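PDB 4EI0: uncharacterized hypothetical protein from Parabacteroides merdae, which is of unknown function but belongs to the DUF4466 family and is built mainly of antiparallel beta sheets. Local coordinates for residues Ser149-Ala154 / Ile254-Phe259; Ser213-Tyr218 / Thr268-Gly273. One frame throughout, in Å; residues are numbered along the deposited sequence. Where two conformers were deposited one is given.

In the fold
Both contacts tie loops to later parts of one beta-rich chain, and their segments alternate along it: 149-154, 213-218, 254-259, then 268-273. Interaction 1 lies about 9 Å from the centre of the chain, where the lead-in to strand 152-159 meets the start of helix 256-261. Interaction 2 is peripheral, about 31 Å from that centre, at strand 270-274, outermost in another sheet within this chain. Their centres are about 27 Å apart and their nearest atoms about 13 Å, with no direct touch; the connection is sequential, since strand 270-274 follows helix 256-261. Interaction 1 is partly buried and relies on a carboxylate, whereas interaction 2 is a surface contact built round stacked tyrosines.

Interaction 1 (Ser149-Ala154 / Ile254-Phe259)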
ATOM      1  N   SER B 149       7.101 -32.618  -9.048  1.00 45.32           N
ATOM      2  CA  SER B 149       6.572 -33.936  -8.915  1.00 46.25           C
ATOM      3  C   SER B 149       6.644 -34.666 -10.275  1.00 45.27           C
ATOM      4  O   SER B 149       6.648 -34.035 -11.304  1.00 44.38           O
ATOM      5  CB  SER B 149       5.125 -33.806  -8.516  1.00 53.47           C
ATOM      6  OG  SER B 149       4.495 -35.064  -8.458  1.00 49.61           O
ATOM      7  N   LYS B 150       6.632 -35.996 -10.232  1.00 43.59           N
ATOM      8  CA  LYS B 150       6.386 -36.850 -11.420  1.00 46.18           C
ATOM      9  C   LYS B 150       4.916 -37.035 -11.739  1.00 45.07           C
ATOM     10  O   LYS B 150       4.548 -37.589 -12.793  1.00 45.73           O
ATOM     11  CB  LYS B 150       7.002 -38.230 -11.219  1.00 46.20           C
ATOM     12  CG  LYS B 150       8.532 -38.228 -11.220  1.00 55.81           C
ATOM     13  CD  LYS B 150       9.151 -39.624 -11.058  1.00 64.49           C
ATOM     14  CE  LYS B 150       8.307 -40.747 -11.668  1.00 66.36           C
ATOM     15  NZ  LYS B 150       9.071 -42.024 -11.801  1.00 71.84           N
HETATM   16  N   MSE B 151       4.060 -36.581 -10.846  1.00 40.63           N
HETATM   17  CA  MSE B 151       2.642 -36.908 -10.965  1.00 39.42           C
HETATM   18  C   MSE B 151       1.964 -36.154 -12.094  1.00 40.74           C
HETATM   19  O   MSE B 151       2.401 -35.074 -12.497  1.00 42.89           O
HETATM   20  CB  MSE B 151       1.899 -36.607  -9.665  1.00 42.23           C
HETATM   21  CG  MSE B 151       2.231 -37.512  -8.531  1.00 44.26           C
HETATM   22 SE   MSE B 151       1.216 -37.113  -6.889  0.75 43.58          SE
HETATM   23  CE  MSE B 151       1.878 -35.239  -6.658  1.00 46.57           C
ATOM     24  N   ASP B 152       0.908 -36.768 -12.607  1.00 39.74           N
ATOM     25  CA  ASP B 152      -0.108 -36.120 -13.420  1.00 41.36           C
ATOM     26  C   ASP B 152      -1.354 -35.980 -12.602  1.00 40.83           C
ATOM     27  O   ASP B 152      -1.611 -36.800 -11.704  1.00 43.61           O
ATOM     28  CB  ASP B 152      -0.444 -36.966 -14.636  1.00 45.17           C
ATOM     29  CG  ASP B 152       0.585 -36.829 -15.758  1.00 52.25           C
ATOM     30  OD1 ASP B 152       0.770 -35.708 -16.256  1.00 46.43           O
ATOM     31  OD2 ASP B 152       1.200 -37.851 -16.153  1.00 51.53           O
HETATM   32  N   MSE B 153      -2.148 -34.958 -12.903  1.00 43.07           N
HETATM   33  CA  MSE B 153      -3.409 -34.750 -12.236  1.00 44.20           C
HETATM   34  C   MSE B 153      -4.506 -34.274 -13.193  1.00 50.46           C
HETATM   35  O   MSE B 153      -4.272 -33.402 -14.025  1.00 45.73           O
HETATM   36  CB  MSE B 153      -3.182 -33.718 -11.112  1.00 39.19           C
HETATM   37  CG  MSE B 153      -4.456 -33.287 -10.539  1.00 47.72           C
HETATM   38 SE   MSE B 153      -4.189 -32.271  -8.874  0.75 51.84          SE
HETATM   39  CE  MSE B 153      -3.148 -30.696  -9.530  1.00 42.58           C
ATOM     40  N   ALA B 154      -5.710 -34.824 -13.064  1.00 42.91           N
ATOM     41  CA  ALA B 154      -6.874 -34.439 -13.906  1.00 42.36           C
ATOM     42  C   ALA B 154      -8.030 -34.243 -12.933  1.00 50.02           C
ATOM     43  O   ALA B 154      -8.290 -35.127 -12.106  1.00 48.53           O
ATOM     44  CB  ALA B 154      -7.173 -35.549 -14.896  1.00 42.20           C
ATOM     45  N   ILE B 254      -1.401 -35.941  -1.269  1.00 48.26           N
ATOM     46  CA  ILE B 254      -0.756 -37.156  -1.755  1.00 46.53           C
ATOM     47  C   ILE B 254       0.393 -36.715  -2.620  1.00 41.57           C
ATOM     48  O   ILE B 254       0.211 -35.918  -3.570  1.00 43.91           O
ATOM     49  CB  ILE B 254      -1.723 -38.008  -2.584  1.00 51.69           C
ATOM     50  CG1 ILE B 254      -2.915 -38.429  -1.707  1.00 51.40           C
ATOM     51  CG2 ILE B 254      -1.034 -39.229  -3.199  1.00 43.12           C
ATOM     52  CD1 ILE B 254      -4.069 -38.909  -2.565  1.00 51.14           C
ATOM     53  N   ASP B 255       1.568 -37.224  -2.313  1.00 49.93           N
ATOM     54  CA  ASP B 255       2.768 -36.856  -3.061  0.50 49.22           C
ATOM     55  C   ASP B 255       3.370 -38.129  -3.671  1.00 50.31           C
ATOM     56  O   ASP B 255       2.837 -39.270  -3.514  1.00 47.79           O
ATOM     57  CB  ASP B 255       3.770 -36.071  -2.167  0.50 51.70           C
ATOM     58  CG  ASP B 255       4.785 -35.208  -2.971  0.50 48.89           C
ATOM     59  OD1 ASP B 255       4.843 -35.279  -4.215  0.50 47.18           O
ATOM     60  OD2 ASP B 255       5.559 -34.471  -2.326  0.50 60.06           O
ATOM     61  N   ASP B 256       4.465 -37.946  -4.387  1.00 46.24           N
ATOM     62  CA  ASP B 256       5.146 -39.063  -5.033  1.00 51.64           C
ATOM     63  C   ASP B 256       5.477 -40.225  -4.055  1.00 49.56           C
ATOM     64  O   ASP B 256       5.360 -41.368  -4.401  1.00 46.41           O
ATOM     65  CB  ASP B 256       6.444 -38.585  -5.706  1.00 51.89           C
ATOM     66  CG  ASP B 256       6.212 -37.540  -6.834  1.00 52.61           C
ATOM     67  OD1 ASP B 256       5.188 -36.833  -6.871  1.00 51.44           O
ATOM     68  OD2 ASP B 256       7.096 -37.458  -7.722  1.00 49.41           O
ATOM     69  N   LEU B 257       5.939 -39.915  -2.859  1.00 58.93           N
ATOM     70  CA  LEU B 257       6.404 -40.960  -1.940  1.00 58.13           C
ATOM     71  C   LEU B 257       5.235 -41.875  -1.506  1.00 58.42           C
ATOM     72  O   LEU B 257       5.404 -43.077  -1.351  1.00 59.05           O
ATOM     73  CB  LEU B 257       7.108 -40.329  -0.726  1.00 58.21           C
ATOM     74  CG  LEU B 257       7.484 -41.270   0.442  1.00 59.98           C
ATOM     75  CD1 LEU B 257       8.588 -42.223  -0.021  1.00 60.09           C
ATOM     76  CD2 LEU B 257       7.847 -40.485   1.707  1.00 60.31           C
ATOM     77  N   ASP B 258       4.049 -41.296  -1.344  1.00 49.93           N
ATOM     78  CA  ASP B 258       2.837 -42.045  -1.005  1.00 49.39           C
ATOM     79  C   ASP B 258       2.521 -43.074  -2.096  1.00 59.47           C
ATOM     80  O   ASP B 258       2.094 -44.180  -1.793  1.00 53.85           O
ATOM     81  CB  ASP B 258       1.647 -41.096  -0.862  1.00 47.51           C
ATOM     82  CG  ASP B 258       1.873 -40.054   0.227  1.00 57.91           C
ATOM     83  OD1 ASP B 258       2.162 -40.451   1.365  1.00 70.75           O
ATOM     84  OD2 ASP B 258       1.789 -38.831  -0.042  1.00 61.26           O
ATOM     85  N   PHE B 259       2.706 -42.710  -3.365  1.00 49.51           N
ATOM     86  CA  PHE B 259       2.539 -43.691  -4.453  1.00 44.43           C
ATOM     87  C   PHE B 259       3.577 -44.784  -4.441  1.00 53.82           C
ATOM     88  O   PHE B 259       3.250 -45.979  -4.692  1.00 54.46           O
ATOM     89  CB  PHE B 259       2.514 -43.014  -5.804  1.00 54.44           C
ATOM     90  CG  PHE B 259       1.200 -42.400  -6.116  1.00 42.92           C
ATOM     91  CD1 PHE B 259       0.129 -43.206  -6.329  1.00 44.02           C
ATOM     92  CD2 PHE B 259       1.039 -41.020  -6.139  1.00 44.42           C
ATOM     93  CE1 PHE B 259      -1.104 -42.677  -6.586  1.00 47.91           C
ATOM     94  CE2 PHE B 259      -0.198 -40.478  -6.423  1.00 37.24           C
ATOM     95  CZ  PHE B 259      -1.258 -41.316  -6.644  1.00 43.94           C
TER
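Ser149 turns OG anti to its backbone N (chi1 176°), while Asp256 holds CG beside its own N and anti to its carbonyl carbon, and the carboxylate meets the 149-151 turn with both oxygens. Ser149 OG donates to Asp256 OD1 at a modelled 2.5 Å, a doubtfully short length. Lys150 N reaches Asp256 OD2 at 2.9 Å on the syn lone pair, nearly straight at 175°. Ser149 OG also accepts from Met151 N at 2.9 Å, closing an ST turn, so the hydroxyl joins the turn to the carboxylate. Next to these polar bonds, selenomethionine Met151 lays CG 3.5 Å from Asp256 OD1, and its SE sits 3.7 Å from Phe259 CE2. That Met-aromatic contact is at the ring edge, SE lying 81° off the ring normal. The Lys150 side chain leads away from Asp256, its NZ hydrogen-bonded to Lys311 O. An alanine at Asp256 would probably leave Lys150 N and the Ser149 hydroxyl without their carboxylate acceptor. The contact lies where the start of helix 256-261 meets the lead-in to strand 152-159, outermost in its sheet within this chain, with Tyr310 of strand 302-311 and Tyr292 of strand 289-299 packed alongside.

Interaction 2 (Ser213-Tyr218 / Thr268-Gly273); sequences SSPKEY and TNYILG
The loop after strand 207-210 folds back here on strand 270-274, the outermost strand of its antiparallel sheet within this chain, and an offset tyrosine stack joins them. The Tyr218 and Tyr270 rings have planes at 9° and centroids 4.7 Å apart. Their displacement puts Tyr270 OH over one face of Tyr218, toward its rim and 3.5 Å from Tyr218 CE2, while Tyr218 CD2 lies over a face of Tyr270. Pro215 CD approaches Tyr270 CD1 to 3.7 Å, the two side chains crossing at about a right angle, and Leu272 CD1 meets Tyr218 CD1 at 4.1 Å. Polar bonds finish the other end: Ser214 OG donates to Asn269 O at 2.6 Å, only 15° from the carbonyl plane, and is also hydrogen-bonded to Thr211 N. Asn269 ND2 gives a longer bond of 3.3 Å to Ser213 OG, tilted 20° from the amide plane; that hydroxyl is also hydrogen-bonded to Asn231 OD1. The chemistry is thus divided, apolar and aromatic at Tyr218 but hydrogen-bonded at Ser213 and Ser214, and the second partner that each serine hydroxyl has outside the two segments implies that both belong to a wider polar network.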
ATOM      1  N   SER B 213     -11.527 -59.118 -14.240  1.00 66.19           N
ATOM      2  CA  SER B 213     -11.846 -60.304 -13.461  1.00 63.04           C
ATOM      3  C   SER B 213     -12.919 -60.052 -12.405  1.00 64.50           C
ATOM      4  O   SER B 213     -13.151 -60.887 -11.573  1.00 62.65           O
ATOM      5  CB  SER B 213     -10.566 -60.860 -12.839  1.00 54.87           C
ATOM      6  OG  SER B 213      -9.904 -59.863 -12.097  1.00 61.33           O
ATOM      7  N   SER B 214     -13.622 -58.920 -12.435  1.00 66.74           N
ATOM      8  CA  SER B 214     -14.680 -58.719 -11.435  1.00 64.91           C
ATOM      9  C   SER B 214     -15.659 -59.909 -11.485  1.00 66.91           C
ATOM     10  O   SER B 214     -15.983 -60.371 -12.561  1.00 69.78           O
ATOM     11  CB  SER B 214     -15.447 -57.416 -11.665  1.00 60.33           C
ATOM     12  OG  SER B 214     -14.640 -56.246 -11.513  1.00 53.00           O
ATOM     13  N   PRO B 215     -16.118 -60.417 -10.332  1.00 64.71           N
ATOM     14  CA  PRO B 215     -17.045 -61.557 -10.423  1.00 66.39           C
ATOM     15  C   PRO B 215     -18.431 -61.156 -10.928  1.00 64.37           C
ATOM     16  O   PRO B 215     -18.971 -60.139 -10.452  1.00 60.44           O
ATOM     17  CB  PRO B 215     -17.132 -62.075  -8.988  1.00 68.60           C
ATOM     18  CG  PRO B 215     -16.150 -61.287  -8.183  1.00 83.99           C
ATOM     19  CD  PRO B 215     -15.771 -60.066  -8.948  1.00 77.36           C
ATOM     20  N   LYS B 216     -18.980 -61.955 -11.859  1.00 66.21           N
ATOM     21  CA  LYS B 216     -20.306 -61.736 -12.469  1.00 67.87           C
ATOM     22  C   LYS B 216     -21.353 -61.494 -11.365  1.00 62.96           C
ATOM     23  O   LYS B 216     -22.201 -60.607 -11.480  1.00 70.80           O
ATOM     24  CB  LYS B 216     -20.686 -62.908 -13.402  1.00 62.66           C
ATOM     25  N   GLU B 217     -21.196 -62.197 -10.244  1.00 73.33           N
ATOM     26  CA  GLU B 217     -22.082 -62.056  -9.073  1.00 76.48           C
ATOM     27  C   GLU B 217     -22.289 -60.588  -8.626  1.00 81.41           C
ATOM     28  O   GLU B 217     -23.360 -60.244  -8.160  1.00 72.93           O
ATOM     29  CB  GLU B 217     -21.541 -62.849  -7.842  1.00 80.19           C
ATOM     30  CG  GLU B 217     -20.316 -63.769  -8.043  1.00 92.55           C
ATOM     31  CD  GLU B 217     -19.740 -64.279  -6.720  1.00111.63           C
ATOM     32  OE1 GLU B 217     -20.529 -64.571  -5.792  1.00112.50           O
ATOM     33  OE2 GLU B 217     -18.494 -64.382  -6.604  1.00108.11           O
ATOM     34  N   TYR B 218     -21.267 -59.733  -8.728  1.00 69.12           N
ATOM     35  CA  TYR B 218     -21.341 -58.373  -8.157  1.00 75.18           C
ATOM     36  C   TYR B 218     -21.559 -57.303  -9.206  1.00 68.83           C
ATOM     37  O   TYR B 218     -21.447 -56.109  -8.893  1.00 59.17           O
ATOM     38  CB  TYR B 218     -20.082 -58.050  -7.328  1.00 72.97           C
ATOM     39  CG  TYR B 218     -19.937 -58.972  -6.154  1.00 80.36           C
ATOM     40  CD1 TYR B 218     -20.889 -58.964  -5.130  1.00 87.48           C
ATOM     41  CD2 TYR B 218     -18.884 -59.881  -6.082  1.00 77.21           C
ATOM     42  CE1 TYR B 218     -20.794 -59.831  -4.059  1.00 81.26           C
ATOM     43  CE2 TYR B 218     -18.773 -60.750  -5.012  1.00 80.02           C
ATOM     44  CZ  TYR B 218     -19.736 -60.720  -4.009  1.00 84.52           C
ATOM     45  OH  TYR B 218     -19.641 -61.572  -2.948  1.00 79.42           O
ATOM     46  N   THR B 268      -8.385 -55.603  -4.298  1.00 56.26           N
ATOM     47  CA  THR B 268      -9.578 -56.274  -4.782  1.00 54.78           C
ATOM     48  C   THR B 268      -9.736 -56.012  -6.285  1.00 51.49           C
ATOM     49  O   THR B 268      -9.066 -55.088  -6.858  1.00 49.91           O
ATOM     50  CB  THR B 268     -10.814 -55.823  -3.960  1.00 63.48           C
ATOM     51  OG1 THR B 268     -11.947 -56.584  -4.359  1.00 81.36           O
ATOM     52  CG2 THR B 268     -11.130 -54.338  -4.123  1.00 52.89           C
ATOM     53  N   ASN B 269     -10.626 -56.773  -6.931  1.00 50.65           N
ATOM     54  CA  ASN B 269     -10.900 -56.567  -8.369  1.00 50.99           C
ATOM     55  C   ASN B 269     -12.281 -55.989  -8.681  1.00 54.24           C
ATOM     56  O   ASN B 269     -12.721 -56.022  -9.820  1.00 56.13           O
ATOM     57  CB  ASN B 269     -10.683 -57.859  -9.141  1.00 50.61           C
ATOM     58  CG  ASN B 269     -11.601 -58.972  -8.656  1.00 54.02           C
ATOM     59  OD1 ASN B 269     -12.434 -58.770  -7.797  1.00 62.34           O
ATOM     60  ND2 ASN B 269     -11.424 -60.146  -9.193  1.00 70.51           N
ATOM     61  N   TYR B 270     -12.962 -55.475  -7.667  1.00 49.80           N
ATOM     62  CA  TYR B 270     -14.189 -54.693  -7.862  1.00 48.54           C
ATOM     63  C   TYR B 270     -14.387 -53.823  -6.643  1.00 50.56           C
ATOM     64  O   TYR B 270     -13.904 -54.158  -5.565  1.00 60.79           O
ATOM     65  CB  TYR B 270     -15.431 -55.576  -8.065  1.00 51.28           C
ATOM     66  CG  TYR B 270     -15.866 -56.317  -6.797  1.00 55.44           C
ATOM     67  CD1 TYR B 270     -15.204 -57.464  -6.380  1.00 61.75           C
ATOM     68  CD2 TYR B 270     -16.886 -55.832  -5.993  1.00 65.97           C
ATOM     69  CE1 TYR B 270     -15.564 -58.119  -5.211  1.00 62.26           C
ATOM     70  CE2 TYR B 270     -17.254 -56.482  -4.827  1.00 62.78           C
ATOM     71  CZ  TYR B 270     -16.582 -57.624  -4.444  1.00 70.02           C
ATOM     72  OH  TYR B 270     -16.918 -58.295  -3.303  1.00 69.74           O
ATOM     73  N   ILE B 271     -15.077 -52.697  -6.809  1.00 46.01           N
ATOM     74  CA  ILE B 271     -15.479 -51.813  -5.705  1.00 45.08           C
ATOM     75  C   ILE B 271     -16.962 -51.462  -5.862  1.00 55.47           C
ATOM     76  O   ILE B 271     -17.399 -51.067  -6.935  1.00 55.37           O
ATOM     77  CB  ILE B 271     -14.677 -50.518  -5.687  1.00 46.31           C
ATOM     78  CG1 ILE B 271     -13.197 -50.814  -5.347  1.00 50.79           C
ATOM     79  CG2 ILE B 271     -15.298 -49.536  -4.689  1.00 51.98           C
ATOM     80  CD1 ILE B 271     -12.341 -49.566  -5.460  1.00 56.43           C
ATOM     81  N   LEU B 272     -17.720 -51.606  -4.790  1.00 48.73           N
ATOM     82  CA  LEU B 272     -19.154 -51.271  -4.760  1.00 56.16           C
ATOM     83  C   LEU B 272     -19.373 -50.078  -3.824  1.00 60.53           C
ATOM     84  O   LEU B 272     -18.498 -49.733  -3.039  1.00 55.05           O
ATOM     85  CB  LEU B 272     -19.996 -52.475  -4.280  1.00 55.94           C
ATOM     86  CG  LEU B 272     -19.790 -53.825  -5.020  1.00 52.99           C
ATOM     87  CD1 LEU B 272     -20.586 -54.974  -4.462  1.00 54.00           C
ATOM     88  CD2 LEU B 272     -20.095 -53.704  -6.510  1.00 50.38           C
ATOM     89  N   GLY B 273     -20.540 -49.448  -3.911  1.00 60.69           N
ATOM     90  CA  GLY B 273     -20.900 -48.373  -3.005  1.00 52.36           C
ATOM     91  C   GLY B 273     -20.013 -47.153  -2.966  1.00 65.80           C
ATOM     92  O   GLY B 273     -19.791 -46.582  -1.905  1.00 62.75           O
TER